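Local coordinates for protein AT-less polyketide synthase (PDB 4TKT) that probably catalyses the decarboxylative condensation that lengthens a polyketide chain, as a ketosynthase domain of the AT-less type I synthase for isomigrastatin, at residues W46-Y51 against G60-K65; S176-T181 against R202-V207; D77-F80 against S84-A87; D481-E486 against D523-C528. All coordinates share one frame; numbering follows the deposited sequence.

Interaction 1 (W46-Y51 against G60-K65); sequences WDHSRY and GRTYSK
With CG anti to the backbone N (chi1 -163°), His48 carries its ring toward 60-65, where NE2 meets the carbonyl of Ser64 while ND1 is left to face Trp46. The NE2 to Ser64 O bond is 2.9 Å long with an N-H...O angle of 151°; it runs near the imidazole plane and uses a lone pair in the carbonyl plane. At the other ring nitrogen, the indole NE1 of Trp46 donates to His48 ND1 over 3.0 Å. Histidine suits the place because one ring can accept at ND1 and donate at NE2, and the two bonds together fix its rotation. Replacing it by a leucine would probably leave both the Ser64 carbonyl and the Trp46 N-H without their mates and the two segments less firmly joined. Carbon contacts frame the ring: CE1 lies 3.6 Å from Thr62 CG2, and CD2 lies 3.5 Å from Lys65 CB. Both segments belong to one long excursion between strands 39-40 and 66-67 in the N-terminal half of the ketosynthase, and the short 3-10 turn 48-50 delivers Tyr51 to the returning chain. There the Tyr51 O accepts from Thr62 N at 2.8 Å. Thr62 sets OG1 anti to its own backbone N, so that the hydroxyl reaches the Tyr222 carbonyl and the methyl is left for His48 and Tyr51. Arg61 meets Arg50 O near the rim of one guanidinium face, with NE 3.6 Å from that oxygen, while its NH1 donates to Gly60 O at 2.8 Å.

Interaction 2 (S176-T181 against R202-V207); sequences SGPSVT and RGECGV
The backbone of Gly177 comes within 5.5 Å of that of Cys205, CA to CA, an approach made possible by the glycine, which has no side chain to separate the two. Cys205 points its CB toward the glycine, 4.4 Å from Gly177 CA. Pro178 then supplies the larger surface. Its CD rests 4.0 Å from Cys205 SG, an apolar touch for which a compact, polarisable thiol and a rigid ring are well matched. The thiol sits between the backbone N and the carbonyl carbon of its residue (chi1 50°), which swings SG to the proline. On the neighbouring ring atom, Pro178 CG is 3.9 Å from Glu204 OE1, while the other carboxylate oxygen, OE2, makes a salt bridge with Arg202 NH1 at 3.2 Å, weak as a hydrogen bond. Gly203 lets the chain reach this point: its positive phi makes it the C-prime residue of a Schellman motif closing helix 188-202. The contact thus lies at one end of a beta-alpha-beta crossover, in which strand 179-182, at the edge of the large sheet within this chain, is joined through helix 188-202 to strand 208-214, with strand 129-136 lying between the two strands and bonded through its backbone to Gly177 and Gly206.

Interaction 3 (D77-F80 against S84-A87); sequences DPLF and SPKA
Apolar contacts come first: Leu79 and Pro85 meet through the leucine CD1, which lies 3.8 Å from Pro85 CG and almost as near to CD. The leucine chi1 of -99°, off a staggered value, together with a chi2 of 41° brings this methyl to the proline. Pro78 lies beside it, its CG 4.2 Å from Pro85 CA. Two prolines suit the spot, since each offers a stiff hydrocarbon surface, and Pro85, in the first turn of its helix, has no N-H that would need an acceptor. The polar bonds stay within each segment. Ser84 is the N-cap of helix 85-89, its OG accepting from Ala87 N at 3.1 Å with an N-H...O angle of 147°. In 77-80, Asp77 OD1 takes a weak bond of 3.4 Å from Phe80 N, while its OD2 accepts from Ala608 N. The contact bridges the bend that leads from strand 75-76 into helix 85-89; next to it Leu79 touches Phe467, Pro78 touches Tyr612, and Phe80 packs edge-to-face with Phe607 and with His103 of helix 93-109.

Interaction 4 (D481-E486 against D523-C528); sequences DALRKE and DALDAC
Leu483 and Leu525 meet where a turn packs on the side of a helix in the RhiE-like linker domain. Near the end of helix 469-482, a type I turn from Ala482 to Lys485, closed by the bond from Lys485 N to Ala482 O at 3.2 Å, presents Leu483 and Arg484 to helix 518-530. Leu483 points toward that helix, and its CD1 comes 4.1 Å from CD1 of Leu525, the two side chains crossing at about a right angle. Both leucines hold CG beside the backbone N and anti to the carbonyl carbon (chi1 -65° in Leu483, -69° in Leu525); with chi2 near 180° in each, this extends the two CD1 methyls until they meet. Branched, flexible leucine fits here because both residues are buried: Leu483 also touches Leu518 and Leu521, and Leu525 packs on Leu479 and on Phe511 of strand 509-515, a small hydrophobic core between helices and strand. Arg484, on the exposed side, passes Val522 with its chain extended beyond CG and carries its guanidinium toward Asp526; a long cationic side chain can reach an acid on the neighbouring helix. The stronger partner of Asp526 is Arg480, whose NH1 forms a salt bridge with OD1; Arg484 NH2 stands 4.2 Å from Asp526 OD2, beyond salt-bridge range.

Along the chain the order is interaction 1, interaction 3, interaction 2 and interaction 4, each closing before the next opens. The first three fall in the N-terminal half of the ketosynthase. Of these, only interaction 2 involves the large mixed sheet, at strand 179-182; interactions 1 and 3 lie in loop regions, the latter reaching helix 85-89. Interaction 4 lies in the linker domain, its centre about 46 Å from that of interaction 1. Interactions 3 and 4 come nearest, about 16 Å between nearest atoms, and Phe467, near the start of the linker region, touches Leu79 of interaction 3. The four contacts therefore lie in separate parts of the ketosynthase and its linker without touching one another.

Interaction 1 (W46-Y51 against G60-K65)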
loop_
_atom_site.group_PDB
_atom_site.type_symbol
_atom_site.label_atom_id
_atom_site.label_comp_id
_atom_site.label_asym_id
_atom_site.label_seq_id
_atom_site.Cartn_x
_atom_site.Cartn_y
_atom_site.Cartn_z
ATOM N N TRP A 46 25.559 0.424 2.543
ATOM C CA TRP A 46 26.800 1.128 2.858
ATOM C C TRP A 46 27.604 0.341 3.888
ATOM O O TRP A 46 27.096 -0.604 4.491
ATOM C CB TRP A 46 26.512 2.543 3.376
ATOM C CG TRP A 46 25.711 2.583 4.649
ATOM C CD1 TRP A 46 26.182 2.419 5.921
ATOM C CD2 TRP A 46 24.302 2.818 4.771
ATOM N NE1 TRP A 46 25.153 2.526 6.825
ATOM C CE2 TRP A 46 23.988 2.772 6.146
ATOM C CE3 TRP A 46 23.275 3.057 3.854
ATOM C CZ2 TRP A 46 22.692 2.958 6.624
ATOM C CZ3 TRP A 46 21.986 3.241 4.329
ATOM C CH2 TRP A 46 21.706 3.190 5.702
ATOM N N ASP A 47 28.859 0.729 4.086
ATOM C CA ASP A 47 29.680 0.106 5.117
ATOM C C ASP A 47 29.375 0.737 6.470
ATOM O O ASP A 47 29.892 1.804 6.799
ATOM C CB ASP A 47 31.163 0.241 4.792
ATOM C CG ASP A 47 32.041 -0.502 5.778
ATOM O OD1 ASP A 47 31.535 -1.432 6.440
ATOM O OD2 ASP A 47 33.236 -0.159 5.887
ATOM N N HIS A 48 28.535 0.068 7.252
ATOM C CA HIS A 48 28.038 0.637 8.497
ATOM C C HIS A 48 29.085 0.615 9.609
ATOM O O HIS A 48 28.921 1.276 10.635
ATOM C CB HIS A 48 26.780 -0.105 8.950
ATOM C CG HIS A 48 25.979 0.640 9.971
ATOM N ND1 HIS A 48 25.431 1.881 9.724
ATOM C CD2 HIS A 48 25.637 0.324 11.242
ATOM C CE1 HIS A 48 24.783 2.295 10.799
ATOM N NE2 HIS A 48 24.892 1.367 11.733
ATOM N N SER A 49 30.162 -0.136 9.402
ATOM C CA SER A 49 31.233 -0.207 10.391
ATOM C C SER A 49 31.952 1.132 10.497
ATOM O O SER A 49 32.632 1.404 11.486
ATOM C CB SER A 49 32.233 -1.310 10.040
ATOM O OG SER A 49 33.181 -0.855 9.090
ATOM N N ARG A 50 31.801 1.963 9.473
ATOM C CA ARG A 50 32.371 3.302 9.493
ATOM C C ARG A 50 31.611 4.196 10.468
ATOM O O ARG A 50 32.157 5.173 10.983
ATOM C CB ARG A 50 32.354 3.921 8.091
ATOM C CG ARG A 50 32.953 5.320 8.036
ATOM C CD ARG A 50 32.728 5.998 6.697
ATOM N NE ARG A 50 33.010 7.430 6.776
ATOM C CZ ARG A 50 32.932 8.269 5.747
ATOM N NH1 ARG A 50 32.584 7.823 4.548
ATOM N NH2 ARG A 50 33.205 9.556 5.919
ATOM N N TYR A 51 30.355 3.849 10.735
ATOM C CA TYR A 51 29.492 4.712 11.532
ATOM C C TYR A 51 29.056 4.108 12.863
ATOM O O TYR A 51 28.670 4.837 13.773
ATOM C CB TYR A 51 28.246 5.088 10.730
ATOM C CG TYR A 51 28.546 5.605 9.349
ATOM C CD1 TYR A 51 29.001 6.901 9.156
ATOM C CD2 TYR A 51 28.365 4.800 8.233
ATOM C CE1 TYR A 51 29.275 7.379 7.889
ATOM C CE2 TYR A 51 28.634 5.268 6.965
ATOM C CZ TYR A 51 29.090 6.560 6.798
ATOM O OH TYR A 51 29.361 7.030 5.534
ATOM N N GLY A 60 29.757 11.756 15.089
ATOM C CA GLY A 60 30.123 11.124 13.835
ATOM C C GLY A 60 29.815 9.642 13.805
ATOM O O GLY A 60 30.221 8.933 12.884
ATOM N N ARG A 61 29.094 9.174 14.818
ATOM C CA ARG A 61 28.758 7.760 14.927
ATOM C C ARG A 61 27.281 7.554 15.234
ATOM O O ARG A 61 26.536 8.515 15.423
ATOM C CB ARG A 61 29.608 7.088 16.007
ATOM C CG ARG A 61 31.108 7.120 15.743
ATOM C CD ARG A 61 31.480 6.313 14.508
ATOM N NE ARG A 61 32.922 6.309 14.273
ATOM C CZ ARG A 61 33.562 7.212 13.538
ATOM N NH1 ARG A 61 32.890 8.197 12.959
ATOM N NH2 ARG A 61 34.876 7.129 13.380
ATOM N N THR A 62 26.869 6.291 15.274
ATOM C CA THR A 62 25.506 5.928 15.644
ATOM C C THR A 62 25.502 4.598 16.387
ATOM O O THR A 62 26.351 3.740 16.144
ATOM C CB THR A 62 24.585 5.832 14.414
ATOM O OG1 THR A 62 23.256 5.508 14.836
ATOM C CG2 THR A 62 25.077 4.766 13.453
ATOM N N TYR A 63 24.552 4.430 17.300
ATOM C CA TYR A 63 24.486 3.220 18.111
ATOM C C TYR A 63 23.403 2.272 17.609
ATOM O O TYR A 63 23.179 1.206 18.182
ATOM C CB TYR A 63 24.251 3.573 19.582
ATOM C CG TYR A 63 22.989 4.361 19.832
ATOM C CD1 TYR A 63 22.958 5.738 19.651
ATOM C CD2 TYR A 63 21.830 3.729 20.253
ATOM C CE1 TYR A 63 21.804 6.462 19.875
ATOM C CE2 TYR A 63 20.673 4.441 20.480
ATOM C CZ TYR A 63 20.664 5.807 20.291
ATOM O OH TYR A 63 19.506 6.514 20.519
ATOM N N SER A 64 22.736 2.666 16.530
ATOM C CA SER A 64 21.747 1.812 15.887
ATOM C C SER A 64 22.329 1.180 14.633
ATOM O O SER A 64 23.006 1.847 13.851
ATOM C CB SER A 64 20.488 2.606 15.535
ATOM O OG SER A 64 19.580 1.809 14.797
ATOM N N LYS A 65 22.065 -0.109 14.443
ATOM C CA LYS A 65 22.529 -0.810 13.252
ATOM C C LYS A 65 21.442 -1.723 12.695
ATOM O O LYS A 65 21.727 -2.680 11.976
ATOM C CB LYS A 65 23.789 -1.619 13.562
ATOM C CG LYS A 65 23.606 -2.678 14.632
ATOM C CD LYS A 65 24.862 -3.521 14.777
ATOM C CE LYS A 65 24.652 -4.680 15.737
ATOM N NZ LYS A 65 25.830 -5.593 15.764
#

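Interaction 2 (S176-T181 against R202-V207)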
loop_
_atom_site.group_PDB
_atom_site.type_symbol
_atom_site.label_atom_id
_atom_site.label_comp_id
_atom_site.label_asym_id
_atom_site.label_seq_id
_atom_site.Cartn_x
_atom_site.Cartn_y
_atom_site.Cartn_z
ATOM N N SER A 176 -5.634 13.802 -14.342
ATOM C CA SER A 176 -5.874 15.237 -14.439
ATOM C C SER A 176 -6.342 15.836 -13.119
ATOM O O SER A 176 -6.646 17.023 -13.048
ATOM C CB SER A 176 -6.904 15.535 -15.528
ATOM O OG SER A 176 -8.199 15.126 -15.125
ATOM N N GLY A 177 -6.408 15.014 -12.076
ATOM C CA GLY A 177 -6.807 15.496 -10.765
ATOM C C GLY A 177 -5.651 16.171 -10.052
ATOM O O GLY A 177 -4.582 16.350 -10.632
ATOM N N PRO A 178 -5.861 16.568 -8.789
ATOM C CA PRO A 178 -4.775 17.144 -7.992
ATOM C C PRO A 178 -3.592 16.187 -7.859
ATOM O O PRO A 178 -3.782 14.994 -7.624
ATOM C CB PRO A 178 -5.433 17.395 -6.633
ATOM C CG PRO A 178 -6.885 17.548 -6.945
ATOM C CD PRO A 178 -7.149 16.599 -8.077
ATOM N N SER A 179 -2.384 16.711 -8.034
ATOM C CA SER A 179 -1.170 15.917 -7.884
ATOM C C SER A 179 -0.304 16.553 -6.812
ATOM O O SER A 179 0.333 17.579 -7.047
ATOM C CB SER A 179 -0.413 15.821 -9.209
ATOM O OG SER A 179 0.690 14.938 -9.107
ATOM N N VAL A 180 -0.296 15.947 -5.630
ATOM C CA VAL A 180 0.295 16.575 -4.452
ATOM C C VAL A 180 1.143 15.616 -3.621
ATOM O O VAL A 180 0.720 14.501 -3.315
ATOM C CB VAL A 180 -0.806 17.171 -3.536
ATOM C CG1 VAL A 180 -0.203 17.719 -2.261
ATOM C CG2 VAL A 180 -1.574 18.261 -4.257
ATOM N N THR A 181 2.341 16.056 -3.257
ATOM C CA THR A 181 3.114 15.359 -2.241
ATOM C C THR A 181 3.095 16.186 -0.966
ATOM O O THR A 181 3.395 17.379 -0.990
ATOM C CB THR A 181 4.564 15.112 -2.671
ATOM O OG1 THR A 181 4.580 14.412 -3.920
ATOM C CG2 THR A 181 5.290 14.281 -1.621
ATOM N N ARG A 202 -15.330 16.877 -1.946
ATOM C CA ARG A 202 -15.541 18.204 -2.513
ATOM C C ARG A 202 -15.820 18.142 -4.013
ATOM O O ARG A 202 -16.319 19.102 -4.602
ATOM C CB ARG A 202 -14.321 19.080 -2.237
ATOM C CG ARG A 202 -14.525 20.566 -2.439
ATOM C CD ARG A 202 -13.254 21.302 -2.064
ATOM N NE ARG A 202 -13.325 22.730 -2.342
ATOM C CZ ARG A 202 -12.282 23.549 -2.270
ATOM N NH1 ARG A 202 -11.090 23.075 -1.934
ATOM N NH2 ARG A 202 -12.427 24.838 -2.538
ATOM N N GLY A 203 -15.489 17.011 -4.628
ATOM C CA GLY A 203 -15.731 16.815 -6.046
ATOM C C GLY A 203 -14.589 17.284 -6.929
ATOM O O GLY A 203 -14.779 17.517 -8.121
ATOM N N GLU A 204 -13.402 17.421 -6.345
ATOM C CA GLU A 204 -12.227 17.861 -7.093
ATOM C C GLU A 204 -11.740 16.777 -8.051
ATOM O O GLU A 204 -11.120 17.071 -9.070
ATOM C CB GLU A 204 -11.099 18.262 -6.141
ATOM C CG GLU A 204 -11.478 19.345 -5.147
ATOM C CD GLU A 204 -10.287 19.846 -4.351
ATOM O OE1 GLU A 204 -9.183 19.941 -4.929
ATOM O OE2 GLU A 204 -10.454 20.143 -3.149
ATOM N N CYS A 205 -12.017 15.523 -7.714
ATOM C CA CYS A 205 -11.714 14.406 -8.602
ATOM C C CYS A 205 -12.640 13.229 -8.311
ATOM O O CYS A 205 -13.259 13.165 -7.249
ATOM C CB CYS A 205 -10.246 13.987 -8.474
ATOM S SG CYS A 205 -9.666 13.709 -6.786
ATOM N N GLY A 206 -12.743 12.311 -9.267
ATOM C CA GLY A 206 -13.640 11.175 -9.143
ATOM C C GLY A 206 -13.040 10.051 -8.324
ATOM O O GLY A 206 -13.706 9.460 -7.477
ATOM N N VAL A 207 -11.777 9.741 -8.591
ATOM C CA VAL A 207 -11.053 8.766 -7.791
ATOM C C VAL A 207 -9.757 9.390 -7.310
ATOM O O VAL A 207 -9.300 10.396 -7.856
ATOM C CB VAL A 207 -10.744 7.474 -8.575
ATOM C CG1 VAL A 207 -12.007 6.926 -9.213
ATOM C CG2 VAL A 207 -9.678 7.728 -9.627
#

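Interaction 3 (D77-F80 against S84-A87)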
loop_
_atom_site.group_PDB
_atom_site.type_symbol
_atom_site.label_atom_id
_atom_site.label_comp_id
_atom_site.label_asym_id
_atom_site.label_seq_id
_atom_site.Cartn_x
_atom_site.Cartn_y
_atom_site.Cartn_z
ATOM N N ASP A 77 11.747 -0.931 -13.629
ATOM C CA ASP A 77 11.405 -1.261 -15.009
ATOM C C ASP A 77 11.090 0.010 -15.794
ATOM O O ASP A 77 9.930 0.285 -16.087
ATOM C CB ASP A 77 10.208 -2.214 -15.039
ATOM C CG ASP A 77 9.980 -2.842 -16.405
ATOM O OD1 ASP A 77 10.536 -2.347 -17.412
ATOM O OD2 ASP A 77 9.226 -3.836 -16.467
ATOM N N PRO A 78 12.127 0.786 -16.142
ATOM C CA PRO A 78 11.939 2.103 -16.767
ATOM C C PRO A 78 11.204 2.061 -18.113
ATOM O O PRO A 78 10.380 2.938 -18.378
ATOM C CB PRO A 78 13.374 2.608 -16.951
ATOM C CG PRO A 78 14.216 1.378 -16.964
ATOM C CD PRO A 78 13.552 0.438 -16.011
ATOM N N LEU A 79 11.492 1.064 -18.943
ATOM C CA LEU A 79 10.850 0.957 -20.253
ATOM C C LEU A 79 9.342 0.795 -20.117
ATOM O O LEU A 79 8.574 1.285 -20.946
ATOM C CB LEU A 79 11.435 -0.212 -21.045
ATOM C CG LEU A 79 12.493 0.136 -22.093
ATOM C CD1 LEU A 79 13.443 1.201 -21.583
ATOM C CD2 LEU A 79 13.262 -1.110 -22.486
ATOM N N PHE A 80 8.926 0.107 -19.060
ATOM C CA PHE A 80 7.512 -0.075 -18.776
ATOM C C PHE A 80 6.823 1.273 -18.573
ATOM O O PHE A 80 5.681 1.462 -18.989
ATOM C CB PHE A 80 7.332 -0.961 -17.543
ATOM C CG PHE A 80 5.901 -1.250 -17.202
ATOM C CD1 PHE A 80 5.260 -2.355 -17.733
ATOM C CD2 PHE A 80 5.196 -0.423 -16.344
ATOM C CE1 PHE A 80 3.944 -2.626 -17.419
ATOM C CE2 PHE A 80 3.878 -0.687 -16.028
ATOM C CZ PHE A 80 3.252 -1.791 -16.566
ATOM N N SER A 84 13.578 6.722 -19.753
ATOM C CA SER A 84 14.862 6.281 -20.283
ATOM C C SER A 84 15.700 5.675 -19.167
ATOM O O SER A 84 15.729 6.200 -18.054
ATOM C CB SER A 84 15.614 7.439 -20.941
ATOM O OG SER A 84 16.264 8.241 -19.975
ATOM N N PRO A 85 16.370 4.553 -19.460
ATOM C CA PRO A 85 17.237 3.861 -18.501
ATOM C C PRO A 85 18.306 4.776 -17.908
ATOM O O PRO A 85 18.671 4.613 -16.745
ATOM C CB PRO A 85 17.868 2.753 -19.344
ATOM C CG PRO A 85 16.846 2.471 -20.395
ATOM C CD PRO A 85 16.243 3.808 -20.725
ATOM N N LYS A 86 18.792 5.730 -18.694
ATOM C CA LYS A 86 19.780 6.682 -18.204
ATOM C C LYS A 86 19.174 7.577 -17.128
ATOM O O LYS A 86 19.827 7.900 -16.136
ATOM C CB LYS A 86 20.333 7.532 -19.350
ATOM N N ALA A 87 17.921 7.970 -17.326
ATOM C CA ALA A 87 17.236 8.840 -16.377
ATOM C C ALA A 87 16.902 8.098 -15.091
ATOM O O ALA A 87 16.872 8.692 -14.015
ATOM C CB ALA A 87 15.973 9.414 -16.996
#

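Interaction 4 (D481-E486 against D523-C528)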
loop_
_atom_site.group_PDB
_atom_site.type_symbol
_atom_site.label_atom_id
_atom_site.label_comp_id
_atom_site.label_asym_id
_atom_site.label_seq_id
_atom_site.Cartn_x
_atom_site.Cartn_y
_atom_site.Cartn_z
ATOM N N ASP A 481 0.352 -20.146 -10.514
ATOM C CA ASP A 481 0.663 -20.440 -9.121
ATOM C C ASP A 481 -0.428 -19.921 -8.194
ATOM O O ASP A 481 -0.731 -20.535 -7.170
ATOM C CB ASP A 481 2.016 -19.839 -8.733
ATOM C CG ASP A 481 3.172 -20.472 -9.484
ATOM O OD1 ASP A 481 2.998 -21.587 -10.024
ATOM O OD2 ASP A 481 4.258 -19.855 -9.527
ATOM N N ALA A 482 -1.021 -18.791 -8.560
ATOM C CA ALA A 482 -2.094 -18.210 -7.767
ATOM C C ALA A 482 -3.359 -19.060 -7.835
ATOM O O ALA A 482 -4.020 -19.282 -6.822
ATOM C CB ALA A 482 -2.386 -16.794 -8.228
ATOM N N LEU A 483 -3.689 -19.546 -9.027
ATOM C CA LEU A 483 -4.940 -20.272 -9.226
ATOM C C LEU A 483 -4.861 -21.718 -8.746
ATOM O O LEU A 483 -5.821 -22.474 -8.877
ATOM C CB LEU A 483 -5.350 -20.231 -10.697
ATOM C CG LEU A 483 -5.697 -18.834 -11.215
ATOM C CD1 LEU A 483 -6.201 -18.893 -12.650
ATOM C CD2 LEU A 483 -6.717 -18.168 -10.307
ATOM N N ARG A 484 -3.718 -22.097 -8.189
ATOM C CA ARG A 484 -3.572 -23.416 -7.588
ATOM C C ARG A 484 -3.922 -23.382 -6.101
ATOM O O ARG A 484 -4.070 -24.429 -5.470
ATOM C CB ARG A 484 -2.151 -23.945 -7.784
ATOM C CG ARG A 484 -1.870 -24.460 -9.185
ATOM C CD ARG A 484 -0.418 -24.887 -9.336
ATOM N NE ARG A 484 -0.182 -25.579 -10.600
ATOM C CZ ARG A 484 1.025 -25.844 -11.093
ATOM N NH1 ARG A 484 2.111 -25.466 -10.432
ATOM N NH2 ARG A 484 1.144 -26.481 -12.251
ATOM N N LYS A 485 -4.055 -22.177 -5.549
ATOM C CA LYS A 485 -4.383 -22.017 -4.135
ATOM C C LYS A 485 -5.784 -22.543 -3.838
ATOM O O LYS A 485 -6.600 -22.703 -4.744
ATOM C CB LYS A 485 -4.271 -20.552 -3.709
ATOM C CG LYS A 485 -2.875 -19.961 -3.843
ATOM C CD LYS A 485 -2.793 -18.600 -3.165
ATOM C CE LYS A 485 -1.552 -17.835 -3.596
ATOM N NZ LYS A 485 -0.303 -18.609 -3.356
ATOM N N GLU A 486 -6.056 -22.796 -2.561
ATOM C CA GLU A 486 -7.280 -23.477 -2.146
ATOM C C GLU A 486 -8.551 -22.676 -2.418
ATOM O O GLU A 486 -9.624 -23.253 -2.587
ATOM C CB GLU A 486 -7.206 -23.825 -0.657
ATOM N N ASP A 523 -3.548 -25.681 -16.773
ATOM C CA ASP A 523 -2.751 -26.404 -17.760
ATOM C C ASP A 523 -2.290 -25.491 -18.887
ATOM O O ASP A 523 -1.145 -25.566 -19.326
ATOM C CB ASP A 523 -3.537 -27.580 -18.346
ATOM C CG ASP A 523 -3.687 -28.728 -17.372
ATOM O OD1 ASP A 523 -3.052 -28.686 -16.296
ATOM O OD2 ASP A 523 -4.432 -29.680 -17.691
ATOM N N ALA A 524 -3.193 -24.635 -19.357
ATOM C CA ALA A 524 -2.875 -23.714 -20.439
ATOM C C ALA A 524 -1.834 -22.694 -19.992
ATOM O O ALA A 524 -0.899 -22.385 -20.731
ATOM C CB ALA A 524 -4.132 -23.015 -20.928
ATOM N N LEU A 525 -2.001 -22.183 -18.776
ATOM C CA LEU A 525 -1.066 -21.218 -18.204
ATOM C C LEU A 525 0.314 -21.830 -18.017
ATOM O O LEU A 525 1.328 -21.191 -18.294
ATOM C CB LEU A 525 -1.591 -20.690 -16.870
ATOM C CG LEU A 525 -2.832 -19.805 -16.979
ATOM C CD1 LEU A 525 -3.413 -19.500 -15.606
ATOM C CD2 LEU A 525 -2.500 -18.522 -17.728
ATOM N N ASP A 526 0.346 -23.073 -17.548
ATOM C CA ASP A 526 1.603 -23.781 -17.350
ATOM C C ASP A 526 2.317 -23.990 -18.682
ATOM O O ASP A 526 3.537 -23.852 -18.772
ATOM C CB ASP A 526 1.363 -25.126 -16.663
ATOM C CG ASP A 526 2.639 -25.729 -16.105
ATOM O OD1 ASP A 526 3.504 -24.963 -15.635
ATOM O OD2 ASP A 526 2.775 -26.971 -16.134
ATOM N N ALA A 527 1.545 -24.316 -19.714
ATOM C CA ALA A 527 2.097 -24.542 -21.044
ATOM C C ALA A 527 2.725 -23.266 -21.594
ATOM O O ALA A 527 3.833 -23.289 -22.127
ATOM C CB ALA A 527 1.019 -25.050 -21.985
ATOM N N CYS A 528 2.007 -22.158 -21.459
ATOM C CA CYS A 528 2.508 -20.863 -21.900
ATOM C C CYS A 528 3.732 -20.432 -21.095
ATOM O O CYS A 528 4.685 -19.883 -21.647
ATOM C CB CYS A 528 1.417 -19.802 -21.790
ATOM S SG CYS A 528 1.983 -18.131 -22.164
#